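PDB 3V5C: mandelate racemase/muconate lactonizing protein from Paenibacillus sp., which probably dehydrates galacturonate as a magnesium-dependent member of the enolase superfamily. Local coordinates for residues 235-239 and 261-267; 280-286 and 306-312; 165-171 and 203-209; 238-244 and 273-279. The protein carries 1 engineered substitution. All coordinates share one frame; numbering follows the deposited sequence.

Contact 1 of 4, residues 235-239 and 261-267; sequences AFHED and DGEGLAS. With MG (magnesium ion), chain E.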
# COMPACT_ATOMS: atom_id res chain seq x y z
N ALA A 235 5.45 15.89 3.63
CA ALA A 235 5.91 17.23 3.28
C ALA A 235 7.40 17.40 3.58
O ALA A 235 8.17 17.95 2.77
CB ALA A 235 5.09 18.28 4.02
N PHE A 236 7.79 16.87 4.74
CA PHE A 236 9.16 16.90 5.23
C PHE A 236 9.21 15.81 6.28
O PHE A 236 8.16 15.36 6.76
CB PHE A 236 9.49 18.27 5.85
CG PHE A 236 8.34 18.86 6.64
CD1 PHE A 236 7.53 19.86 6.08
CD2 PHE A 236 8.04 18.40 7.91
CE1 PHE A 236 6.45 20.40 6.79
CE2 PHE A 236 6.96 18.92 8.63
CZ PHE A 236 6.16 19.92 8.08
N HIS A 237 10.40 15.36 6.64
CA HIS A 237 10.46 14.29 7.64
C HIS A 237 9.68 14.71 8.88
O HIS A 237 9.86 15.82 9.39
CB HIS A 237 11.89 13.91 7.98
CG HIS A 237 11.97 12.72 8.87
ND1 HIS A 237 11.55 11.47 8.45
CD2 HIS A 237 12.35 12.58 10.16
CE1 HIS A 237 11.70 10.61 9.44
NE2 HIS A 237 12.19 11.25 10.48
N GLU A 238 8.82 13.82 9.36
CA GLU A 238 7.91 14.14 10.44
C GLU A 238 8.61 14.75 11.65
O GLU A 238 9.68 14.29 12.08
CB GLU A 238 7.11 12.91 10.85
CG GLU A 238 7.96 11.71 11.22
CD GLU A 238 8.13 10.74 10.07
OE1 GLU A 238 8.25 9.52 10.33
OE2 GLU A 238 8.12 11.17 8.89
N ASP A 239 7.98 15.77 12.20
CA ASP A 239 8.52 16.53 13.32
C ASP A 239 7.31 17.10 14.05
O ASP A 239 6.47 17.77 13.44
CB ASP A 239 9.43 17.63 12.74
CG ASP A 239 10.00 18.58 13.79
OD1 ASP A 239 9.30 18.97 14.73
OD2 ASP A 239 11.16 19.00 13.62
N ASP A 261 1.48 10.60 7.05
CA ASP A 261 2.89 10.29 7.15
C ASP A 261 3.04 8.87 7.68
O ASP A 261 2.05 8.25 8.05
CB ASP A 261 3.57 11.32 8.08
CG ASP A 261 5.00 11.63 7.69
OD1 ASP A 261 5.69 10.70 7.25
OD2 ASP A 261 5.44 12.79 7.85
N GLY A 262 4.27 8.34 7.68
CA GLY A 262 4.51 7.02 8.24
C GLY A 262 5.34 6.08 7.39
O GLY A 262 5.80 5.06 7.89
N GLU A 263 5.55 6.40 6.12
CA GLU A 263 6.36 5.53 5.27
C GLU A 263 7.84 5.49 5.67
O GLU A 263 8.37 6.45 6.24
CB GLU A 263 6.24 5.97 3.80
CG GLU A 263 6.97 5.07 2.79
CD GLU A 263 8.44 5.41 2.60
OE1 GLU A 263 8.86 6.57 2.87
OE2 GLU A 263 9.19 4.52 2.15
N GLY A 264 8.51 4.40 5.33
CA GLY A 264 9.96 4.34 5.47
C GLY A 264 10.44 4.27 6.91
O GLY A 264 9.77 3.73 7.77
N LEU A 265 11.61 4.84 7.16
CA LEU A 265 12.20 4.82 8.50
C LEU A 265 11.54 5.93 9.31
O LEU A 265 12.06 7.05 9.38
CB LEU A 265 13.71 5.03 8.41
CG LEU A 265 14.48 4.02 7.56
CD1 LEU A 265 15.97 4.39 7.41
CD2 LEU A 265 14.30 2.64 8.17
N ALA A 266 10.40 5.63 9.90
CA ALA A 266 9.57 6.65 10.52
C ALA A 266 10.07 6.99 11.90
O ALA A 266 10.76 6.20 12.54
CB ALA A 266 8.13 6.16 10.60
N SER A 267 9.70 8.18 12.37
CA SER A 267 9.98 8.53 13.76
C SER A 267 9.32 7.50 14.68
O SER A 267 8.15 7.16 14.51
CB SER A 267 9.41 9.89 14.12
OG SER A 267 9.33 10.00 15.55
MG MG E . 7.68 10.47 6.94
O HOH W 1 9.78 10.21 6.49
O HOH W 2 7.56 8.50 7.83
O HOH W 3 7.79 12.48 6.26
O HOH W 4 7.12 9.62 5.08
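E238 and D261 come together on one magnesium ion, and E238 is the side chain to trace. Its CB leans on D261 OD2, and CG, tucked between the backbone N and the carbonyl carbon (chi1 55°), lies 3.7 Å from S267 CB. A second bend at chi2 brings CD over to the metal, and there the two oxygens part company. OE2 binds the magnesium at 2.1 Å. OE1 accepts the backbone N-H of S267, with S267 N 2.8 Å from E238 OE1 and an angle of 160° at the hydrogen; the donor comes in on the anti side, somewhat out of the carboxylate plane. OE1 also takes a proton from water 2, itself a metal ligand, so two hydrogen bonds on OE1 and the metal bond on OE2 together fix the rotation of the carboxylate.

D261 binds through OD1, 2.0 Å from the magnesium, and its carboxylate plane is turned 72° from that of E238. G262 N donates to the anti lone pair of D261 OD1, while Y243 OH holds D261 OD2. Four waters fill the remaining positions, and H237 ND1 is hydrogen-bonded to one of them, water 1, at 2.9 Å. The result is an octahedral magnesium site built from D261 at the end of strand 258-261 and E238 in the loop after neighbouring strand 231-233, at the C-terminal mouth of the barrel, where enolase-superfamily enzymes hold their magnesium.

Contact 2 of 4, residues 280-286 and 306-312; sequences DVLQYDI and LRSAPHC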
# COMPACT_ATOMS: atom_id res chain seq x y z
N ASP A 280 -2.82 12.96 10.83
CA ASP A 280 -4.17 12.40 10.74
C ASP A 280 -4.24 11.00 10.14
O ASP A 280 -5.11 10.22 10.49
CB ASP A 280 -5.04 13.32 9.88
CG ASP A 280 -5.06 14.73 10.40
OD1 ASP A 280 -5.44 14.92 11.58
OD2 ASP A 280 -4.65 15.63 9.66
N VAL A 281 -3.31 10.70 9.23
CA VAL A 281 -3.36 9.49 8.43
C VAL A 281 -2.00 8.81 8.54
O VAL A 281 -0.98 9.44 8.30
CB VAL A 281 -3.60 9.82 6.95
CG1 VAL A 281 -3.58 8.56 6.11
CG2 VAL A 281 -4.92 10.56 6.76
N LEU A 282 -2.00 7.55 8.92
CA LEU A 282 -0.75 6.80 9.12
C LEU A 282 -0.51 5.84 7.97
O LEU A 282 -1.43 5.14 7.53
CB LEU A 282 -0.78 6.03 10.44
CG LEU A 282 -0.59 6.83 11.73
CD1 LEU A 282 0.73 7.62 11.69
CD2 LEU A 282 -1.77 7.75 12.00
N GLN A 283 0.73 5.78 7.51
CA GLN A 283 1.00 5.13 6.23
C GLN A 283 2.11 4.10 6.27
O GLN A 283 2.83 3.93 5.29
CB GLN A 283 1.32 6.19 5.16
CG GLN A 283 0.21 7.24 5.03
CD GLN A 283 0.54 8.28 3.98
OE1 GLN A 283 1.53 9.01 4.10
NE2 GLN A 283 -0.27 8.34 2.92
N TYR A 284 2.23 3.39 7.39
CA TYR A 284 3.13 2.24 7.42
C TYR A 284 2.85 1.29 6.27
O TYR A 284 1.71 1.10 5.84
CB TYR A 284 3.05 1.51 8.78
CG TYR A 284 3.33 2.45 9.91
CD1 TYR A 284 4.63 2.67 10.31
CD2 TYR A 284 2.31 3.16 10.52
CE1 TYR A 284 4.92 3.57 11.34
CE2 TYR A 284 2.58 4.06 11.55
CZ TYR A 284 3.88 4.26 11.94
OH TYR A 284 4.14 5.15 12.97
N ASP A 285 3.91 0.71 5.74
CA ASP A 285 3.83 -0.11 4.53
C ASP A 285 3.14 -1.46 4.78
O ASP A 285 3.27 -2.06 5.86
CB ASP A 285 5.26 -0.28 3.98
CG ASP A 285 5.32 -1.09 2.68
OD1 ASP A 285 5.21 -0.48 1.60
OD2 ASP A 285 5.58 -2.32 2.75
N ILE A 286 2.41 -1.91 3.77
CA ILE A 286 1.59 -3.13 3.82
C ILE A 286 2.41 -4.43 3.86
O ILE A 286 1.91 -5.48 4.27
CB ILE A 286 0.59 -3.14 2.64
CG1 ILE A 286 -0.41 -4.27 2.77
CG2 ILE A 286 1.33 -3.23 1.30
CD1 ILE A 286 -1.28 -4.19 4.00
N LEU A 306 -8.02 7.91 14.47
CA LEU A 306 -7.01 8.17 13.45
C LEU A 306 -7.27 7.30 12.22
O LEU A 306 -7.95 6.28 12.30
CB LEU A 306 -5.61 7.93 14.01
CG LEU A 306 -5.18 8.93 15.08
CD1 LEU A 306 -3.92 8.45 15.79
CD2 LEU A 306 -4.98 10.33 14.47
N ARG A 307 -6.69 7.69 11.08
CA ARG A 307 -6.98 7.04 9.81
C ARG A 307 -5.81 6.19 9.34
O ARG A 307 -4.65 6.53 9.58
CB ARG A 307 -7.28 8.09 8.74
CG ARG A 307 -8.50 8.94 9.05
CD ARG A 307 -8.39 10.26 8.33
NE ARG A 307 -9.43 11.20 8.75
CZ ARG A 307 -10.58 11.36 8.12
NH1 ARG A 307 -10.86 10.63 7.05
NH2 ARG A 307 -11.46 12.25 8.57
N SER A 308 -6.13 5.10 8.65
CA SER A 308 -5.14 4.15 8.16
C SER A 308 -5.10 4.19 6.64
O SER A 308 -6.12 4.02 5.97
CB SER A 308 -5.55 2.73 8.60
OG SER A 308 -5.46 2.56 10.01
N ALA A 309 -3.90 4.37 6.08
CA ALA A 309 -3.71 4.32 4.64
C ALA A 309 -2.38 3.66 4.36
O ALA A 309 -1.38 4.32 4.15
CB ALA A 309 -3.74 5.73 4.03
N PRO A 310 -2.37 2.32 4.38
CA PRO A 310 -1.12 1.57 4.24
C PRO A 310 -0.39 1.92 2.97
O PRO A 310 -0.98 1.94 1.88
CB PRO A 310 -1.59 0.12 4.18
CG PRO A 310 -2.88 0.13 4.94
CD PRO A 310 -3.53 1.44 4.59
N HIS A 311 0.90 2.21 3.10
CA HIS A 311 1.70 2.48 1.92
C HIS A 311 1.88 1.22 1.09
O HIS A 311 2.05 0.10 1.61
CB HIS A 311 3.07 3.04 2.34
CG HIS A 311 4.05 3.15 1.21
ND1 HIS A 311 4.85 2.10 0.82
CD2 HIS A 311 4.35 4.18 0.39
CE1 HIS A 311 5.61 2.48 -0.19
NE2 HIS A 311 5.32 3.74 -0.47
N CYS A 312 1.83 1.38 -0.22
CA CYS A 312 2.18 0.29 -1.09
C CYS A 312 2.75 0.89 -2.36
O CYS A 312 2.06 1.59 -3.09
CB CYS A 312 0.97 -0.58 -1.43
SG CYS A 312 1.45 -1.98 -2.45
O HOH W 5 -7.86 11.20 11.56
O HOH W 6 -1.53 5.90 1.21
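V281 and A309 make the tight apolar point of this pair: V281 CG1 sits 3.5 Å from A309 CB, on the face of the sheet that also carries R307. The backbones beside them are zipped in parallel register, with R307 N giving to D280 O, L282 N to R307 O, and A309 N to L282 O. Beyond the paired residues the chains stay close. H311 places its ring with CG anti to the backbone N (chi1 171°), and H311 ND1 donates to D285 OD1 at 2.7 Å. That bond lies in the ring plane and uses the anti lone pair of the carboxylate, whose plane is 44° from the ring; D285 OD2 is held by the backbone N atoms of I287 and W288. Next to it, I286 CG2 packs 3.8 Å from C312 CB.

The other end is looser. R307 runs out extended, brushing V281 CG2 with its CD at 3.8 Å, and water 5 links D280 O to R307 NE, weakly on the arginine side. The charged ends part: R307 pairs with E333 and D280 with K247. These are neighbouring parallel strands of a TIM barrel, with D285 and H311 just beyond their C-terminal ends, an arrangement consistent with the His-Asp pair of mandelate-racemase-type enzymes.

Contact 3 of 4, residues 165-171 and 203-209; sequences RHFKIKV and KIMIDAN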
# COMPACT_ATOMS: atom_id res chain seq x y z
N ARG A 165 -10.58 7.49 -9.89
CA ARG A 165 -11.25 8.77 -9.67
C ARG A 165 -10.47 9.69 -8.72
O ARG A 165 -10.73 10.89 -8.62
CB ARG A 165 -12.67 8.55 -9.13
CG ARG A 165 -13.59 7.82 -10.12
CD ARG A 165 -13.88 8.69 -11.34
NE ARG A 165 -14.76 8.04 -12.32
CZ ARG A 165 -14.34 7.33 -13.36
NH1 ARG A 165 -13.03 7.15 -13.58
NH2 ARG A 165 -15.22 6.79 -14.20
N HIS A 166 -9.52 9.09 -8.00
CA HIS A 166 -8.73 9.80 -6.99
C HIS A 166 -7.27 9.64 -7.32
O HIS A 166 -6.85 8.58 -7.79
CB HIS A 166 -9.03 9.19 -5.62
CG HIS A 166 -10.50 9.01 -5.39
ND1 HIS A 166 -11.37 10.07 -5.37
CD2 HIS A 166 -11.25 7.90 -5.21
CE1 HIS A 166 -12.60 9.63 -5.17
NE2 HIS A 166 -12.55 8.31 -5.06
N PHE A 167 -6.49 10.68 -7.04
CA PHE A 167 -5.13 10.75 -7.56
C PHE A 167 -4.14 11.29 -6.56
O PHE A 167 -4.40 12.30 -5.92
CB PHE A 167 -5.11 11.61 -8.83
CG PHE A 167 -6.01 11.10 -9.92
CD1 PHE A 167 -7.33 11.51 -10.00
CD2 PHE A 167 -5.53 10.18 -10.85
CE1 PHE A 167 -8.19 11.01 -11.01
CE2 PHE A 167 -6.37 9.68 -11.87
CZ PHE A 167 -7.70 10.10 -11.94
N LYS A 168 -2.98 10.63 -6.46
CA LYS A 168 -1.89 11.15 -5.64
C LYS A 168 -0.80 11.65 -6.56
O LYS A 168 -0.26 10.91 -7.37
CB LYS A 168 -1.34 10.10 -4.67
CG LYS A 168 -0.34 10.73 -3.69
CD LYS A 168 -0.08 9.83 -2.48
CE LYS A 168 0.92 8.72 -2.82
NZ LYS A 168 1.18 7.86 -1.58
N ILE A 169 -0.48 12.92 -6.39
CA ILE A 169 0.43 13.61 -7.27
C ILE A 169 1.76 13.82 -6.57
O ILE A 169 1.80 14.35 -5.47
CB ILE A 169 -0.16 14.98 -7.65
CG1 ILE A 169 -1.53 14.79 -8.30
CG2 ILE A 169 0.82 15.71 -8.58
CD1 ILE A 169 -2.41 16.03 -8.23
N LYS A 170 2.85 13.35 -7.17
CA LYS A 170 4.16 13.63 -6.62
C LYS A 170 4.47 15.11 -6.77
O LYS A 170 4.26 15.69 -7.85
CB LYS A 170 5.24 12.78 -7.30
CG LYS A 170 5.11 11.28 -7.02
CD LYS A 170 5.55 10.99 -5.59
CE LYS A 170 5.53 9.51 -5.28
NZ LYS A 170 4.21 9.12 -4.75
N VAL A 171 4.95 15.73 -5.70
CA VAL A 171 5.44 17.10 -5.75
C VAL A 171 6.84 17.14 -5.10
O VAL A 171 7.37 16.11 -4.70
CB VAL A 171 4.45 18.10 -5.11
CG1 VAL A 171 3.10 18.04 -5.82
CG2 VAL A 171 4.29 17.80 -3.60
N LYS A 203 -10.83 12.99 -5.33
CA LYS A 203 -9.96 13.42 -4.24
C LYS A 203 -8.53 13.54 -4.74
O LYS A 203 -8.02 12.65 -5.45
CB LYS A 203 -10.03 12.44 -3.06
CG LYS A 203 -11.39 12.38 -2.41
CD LYS A 203 -11.39 11.43 -1.24
CE LYS A 203 -12.71 11.47 -0.47
NZ LYS A 203 -13.83 10.83 -1.23
N ILE A 204 -7.86 14.63 -4.37
CA ILE A 204 -6.49 14.87 -4.79
C ILE A 204 -5.59 14.82 -3.58
O ILE A 204 -5.86 15.47 -2.57
CB ILE A 204 -6.36 16.26 -5.44
CG1 ILE A 204 -7.26 16.35 -6.68
CG2 ILE A 204 -4.91 16.57 -5.78
CD1 ILE A 204 -6.88 15.36 -7.75
N MET A 205 -4.51 14.04 -3.66
CA MET A 205 -3.50 13.99 -2.61
C MET A 205 -2.16 14.43 -3.18
O MET A 205 -1.90 14.25 -4.37
CB MET A 205 -3.39 12.57 -2.04
CG MET A 205 -4.63 12.08 -1.30
SD MET A 205 -6.02 11.65 -2.36
CE MET A 205 -5.39 10.23 -3.23
N ILE A 206 -1.31 15.03 -2.35
CA ILE A 206 0.03 15.36 -2.78
C ILE A 206 1.10 14.75 -1.89
O ILE A 206 0.93 14.65 -0.69
CB ILE A 206 0.24 16.89 -2.97
CG1 ILE A 206 0.09 17.65 -1.65
CG2 ILE A 206 -0.76 17.43 -4.02
CD1 ILE A 206 0.38 19.17 -1.81
N ASP A 207 2.21 14.33 -2.49
CA ASP A 207 3.26 13.59 -1.80
C ASP A 207 4.57 14.23 -2.20
O ASP A 207 4.96 14.17 -3.37
CB ASP A 207 3.18 12.11 -2.21
CG ASP A 207 4.32 11.24 -1.66
OD1 ASP A 207 5.12 11.69 -0.82
OD2 ASP A 207 4.37 10.04 -2.06
N ALA A 208 5.26 14.84 -1.22
CA ALA A 208 6.51 15.55 -1.48
C ALA A 208 7.76 14.68 -1.31
O ALA A 208 8.86 15.13 -1.61
CB ALA A 208 6.63 16.80 -0.61
N ASN A 209 7.59 13.44 -0.86
CA ASN A 209 8.74 12.61 -0.51
C ASN A 209 9.78 13.41 0.27
O ASN A 209 10.98 13.32 0.01
CB ASN A 209 9.35 11.95 -1.75
CG ASN A 209 8.48 10.84 -2.28
OD1 ASN A 209 7.74 11.03 -3.24
ND2 ASN A 209 8.54 9.67 -1.63
O HOH W 7 7.72 13.31 -4.84
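D207 and K170 form the innermost pair, with K170 NZ 2.8 Å from D207 OD2 in a salt bridge. The two side chains run alongside each other, and the ammonium meets the oxygen on its anti side, 35° out of the carboxylate plane. K168 adds a long salt bridge, its NZ 3.9 Å from D207 OD2, but is held mainly by Y131, E233 and E336. Since E233 also approaches D207, the lysines probably offset a cluster of negative charge.

The next shell sets the carboxylate and the lysine chain in place. N209 N donates to D207 OD1, closing an Asx turn, and N209 OD1 lies 3.2 Å from K170 CD. K170 bends at chi2 and again at chi4 (-90°), which folds its ammonium back onto D207. Water 7 lies 2.8 Å from both V171 O and N209 OD1.

Further out, the parallel backbone ladder fixes the register, from F167 N on K203 O to V171 N on D207 O. At its start H166 ND1 acts as acceptor, taking K203 N at 3.0 Å in the plane of the ring. On the face opposite the lysines, I169 CD1 packs 3.5 Å from I204 CG2, and I169 and I206 reach helix 180-198. Strand 167-170, that helix and strand 204-207 make a beta-alpha-beta unit of the TIM barrel; the paired lysines on the inward face recall the K-x-K motif of enolase-superfamily enzymes.

Contact 4 of 4, residues 238-244 and 273-279; sequences EDEALYE and WATRGRV. With MG (magnesium ion), chain E.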
# COMPACT_ATOMS: atom_id res chain seq x y z
N GLU A 238 8.82 13.82 9.36
CA GLU A 238 7.91 14.14 10.44
C GLU A 238 8.61 14.75 11.65
O GLU A 238 9.68 14.29 12.08
CB GLU A 238 7.11 12.91 10.85
CG GLU A 238 7.96 11.71 11.22
CD GLU A 238 8.13 10.74 10.07
OE1 GLU A 238 8.25 9.52 10.33
OE2 GLU A 238 8.12 11.17 8.89
N ASP A 239 7.98 15.77 12.20
CA ASP A 239 8.52 16.53 13.32
C ASP A 239 7.31 17.10 14.05
O ASP A 239 6.47 17.77 13.44
CB ASP A 239 9.43 17.63 12.74
CG ASP A 239 10.00 18.58 13.79
OD1 ASP A 239 9.30 18.97 14.73
OD2 ASP A 239 11.16 19.00 13.62
N GLU A 240 7.17 16.81 15.34
CA GLU A 240 5.97 17.25 16.04
C GLU A 240 5.77 18.76 16.05
O GLU A 240 4.65 19.27 15.91
CB GLU A 240 5.92 16.71 17.48
CG GLU A 240 4.57 16.97 18.12
CD GLU A 240 4.42 16.46 19.55
OE1 GLU A 240 5.43 16.13 20.19
OE2 GLU A 240 3.26 16.41 20.01
N ALA A 241 6.86 19.49 16.27
CA ALA A 241 6.79 20.93 16.32
C ALA A 241 6.34 21.51 14.99
O ALA A 241 5.51 22.41 14.96
CB ALA A 241 8.14 21.51 16.73
N LEU A 242 6.90 21.01 13.90
CA LEU A 242 6.56 21.55 12.59
C LEU A 242 5.11 21.24 12.22
O LEU A 242 4.40 22.09 11.71
CB LEU A 242 7.50 21.03 11.51
CG LEU A 242 8.97 21.37 11.69
CD1 LEU A 242 9.77 20.87 10.51
CD2 LEU A 242 9.19 22.88 11.90
N TYR A 243 4.69 20.01 12.50
CA TYR A 243 3.30 19.66 12.22
C TYR A 243 2.30 20.38 13.14
O TYR A 243 1.21 20.71 12.71
CB TYR A 243 3.11 18.14 12.27
CG TYR A 243 3.49 17.40 10.99
CD1 TYR A 243 3.33 17.97 9.73
CD2 TYR A 243 3.99 16.10 11.06
CE1 TYR A 243 3.65 17.25 8.57
CE2 TYR A 243 4.33 15.38 9.92
CZ TYR A 243 4.15 15.95 8.69
OH TYR A 243 4.46 15.20 7.58
N GLU A 244 2.67 20.62 14.41
CA GLU A 244 1.80 21.40 15.29
C GLU A 244 1.59 22.78 14.67
O GLU A 244 0.47 23.29 14.64
CB GLU A 244 2.43 21.56 16.68
CG GLU A 244 1.53 22.31 17.64
CD GLU A 244 2.16 22.51 19.01
OE1 GLU A 244 3.39 22.30 19.15
OE2 GLU A 244 1.43 22.90 19.94
N TRP A 273 2.64 11.46 18.28
CA TRP A 273 2.32 12.75 17.68
C TRP A 273 0.93 12.75 17.05
O TRP A 273 0.19 13.73 17.17
CB TRP A 273 3.36 13.10 16.61
CG TRP A 273 4.75 13.17 17.16
CD1 TRP A 273 5.12 13.23 18.48
CD2 TRP A 273 5.97 13.17 16.41
NE1 TRP A 273 6.49 13.27 18.59
CE2 TRP A 273 7.03 13.24 17.33
CE3 TRP A 273 6.27 13.15 15.03
CZ2 TRP A 273 8.37 13.27 16.92
CZ3 TRP A 273 7.59 13.16 14.63
CH2 TRP A 273 8.63 13.24 15.57
N ALA A 274 0.57 11.67 16.38
CA ALA A 274 -0.75 11.57 15.78
C ALA A 274 -1.87 11.62 16.82
O ALA A 274 -2.87 12.32 16.64
CB ALA A 274 -0.87 10.30 14.93
N THR A 275 -1.69 10.88 17.92
CA THR A 275 -2.69 10.89 18.98
C THR A 275 -2.81 12.28 19.60
O THR A 275 -3.84 12.60 20.19
CB THR A 275 -2.42 9.84 20.08
OG1 THR A 275 -1.30 10.24 20.87
CG2 THR A 275 -2.19 8.47 19.49
N ARG A 276 -1.78 13.11 19.47
CA ARG A 276 -1.87 14.48 19.95
C ARG A 276 -2.40 15.48 18.91
O ARG A 276 -2.46 16.69 19.15
CB ARG A 276 -0.54 14.96 20.55
CG ARG A 276 -0.20 14.29 21.87
CD ARG A 276 0.87 15.06 22.63
NE ARG A 276 2.21 14.90 22.07
CZ ARG A 276 3.07 13.96 22.43
NH1 ARG A 276 2.72 13.05 23.35
NH2 ARG A 276 4.27 13.90 21.87
N GLY A 277 -2.79 14.96 17.74
CA GLY A 277 -3.46 15.77 16.74
C GLY A 277 -2.59 16.37 15.64
O GLY A 277 -3.08 17.15 14.84
N ARG A 278 -1.32 15.99 15.59
CA ARG A 278 -0.40 16.60 14.63
C ARG A 278 -0.38 15.89 13.27
O ARG A 278 0.05 16.48 12.27
CB ARG A 278 1.03 16.65 15.19
CG ARG A 278 1.27 17.67 16.33
CD ARG A 278 0.62 17.21 17.62
NE ARG A 278 1.14 17.88 18.80
CZ ARG A 278 0.58 18.94 19.39
NH1 ARG A 278 -0.52 19.49 18.88
NH2 ARG A 278 1.13 19.45 20.48
N VAL A 279 -0.87 14.65 13.24
CA VAL A 279 -0.87 13.82 12.03
C VAL A 279 -2.18 13.05 12.00
O VAL A 279 -2.64 12.57 13.04
CB VAL A 279 0.34 12.84 12.01
CG1 VAL A 279 0.23 11.85 10.86
CG2 VAL A 279 1.68 13.60 11.96
MG MG E . 7.68 10.47 6.94
O HOH W 2 7.56 8.50 7.83
O HOH W 8 2.57 18.28 22.80
O HOH W 3 7.79 12.48 6.26
O HOH W 1 9.78 10.21 6.49
O HOH W 4 7.12 9.62 5.08
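W273 offers one indole face to E240, whose CB stands 3.5 Å from the centroid of the five-membered ring, almost on its normal: a CH-pi contact. At the ring edge, W273 CZ3 meets E238 O at 3.5 Å. The R276 guanidinium receives E240 edge-on: R276 NE bonds to E240 OE2 at 2.8 Å and R276 NH2 to E240 OE1 at 3.0 Å, both on the syn side of the carboxylate, while R276 NH1 forms a salt bridge with E272. R278 uses its edge for E240 and a face for E244. R278 NE reaches the anti side of E240 OE2 at 2.8 Å, E244 CG lies over the guanidinium, and E244 OE2 is 3.5 Å from R278 NH2.

E240 gets there by stretching out fully, with CG anti to the backbone N (chi1 -171°). Three strong bonds then hold its carboxylate, and two arginines share OE2, which would probably stabilise the negative charge. Deeper in, Y243 CD2 packs on V279 CG2, while R278 O is buried with no partner.

D239 OD1 caps the first helix and G277 ends the second in a Schellman motif. The network thus joins the start of helix 240-253 to the end of helix 270-275, neighbouring outer helices of the TIM barrel.

Overall arrangement
All four contacts belong to the TIM-barrel domain. Contact 3 comes first along the chain and contact 2 last, and both pair parallel strands of the same sheet, their centres 14 Å apart. Between them, contacts 1 and 4 start from the same loop, share E238 and D239, and lie with centres 11 Å apart; Y243 of contact 4 secures D261 of contact 1, tying helix 240-253 to the metal site. Contact 1 also touches contact 2 where D261 N meets V281 O, the next strand pairing in the barrel. The magnesium therefore sits at the strands' C-terminal ends, with K168, K170 and D207 of contact 3 and D285 and H311 of contact 2 around the same barrel mouth.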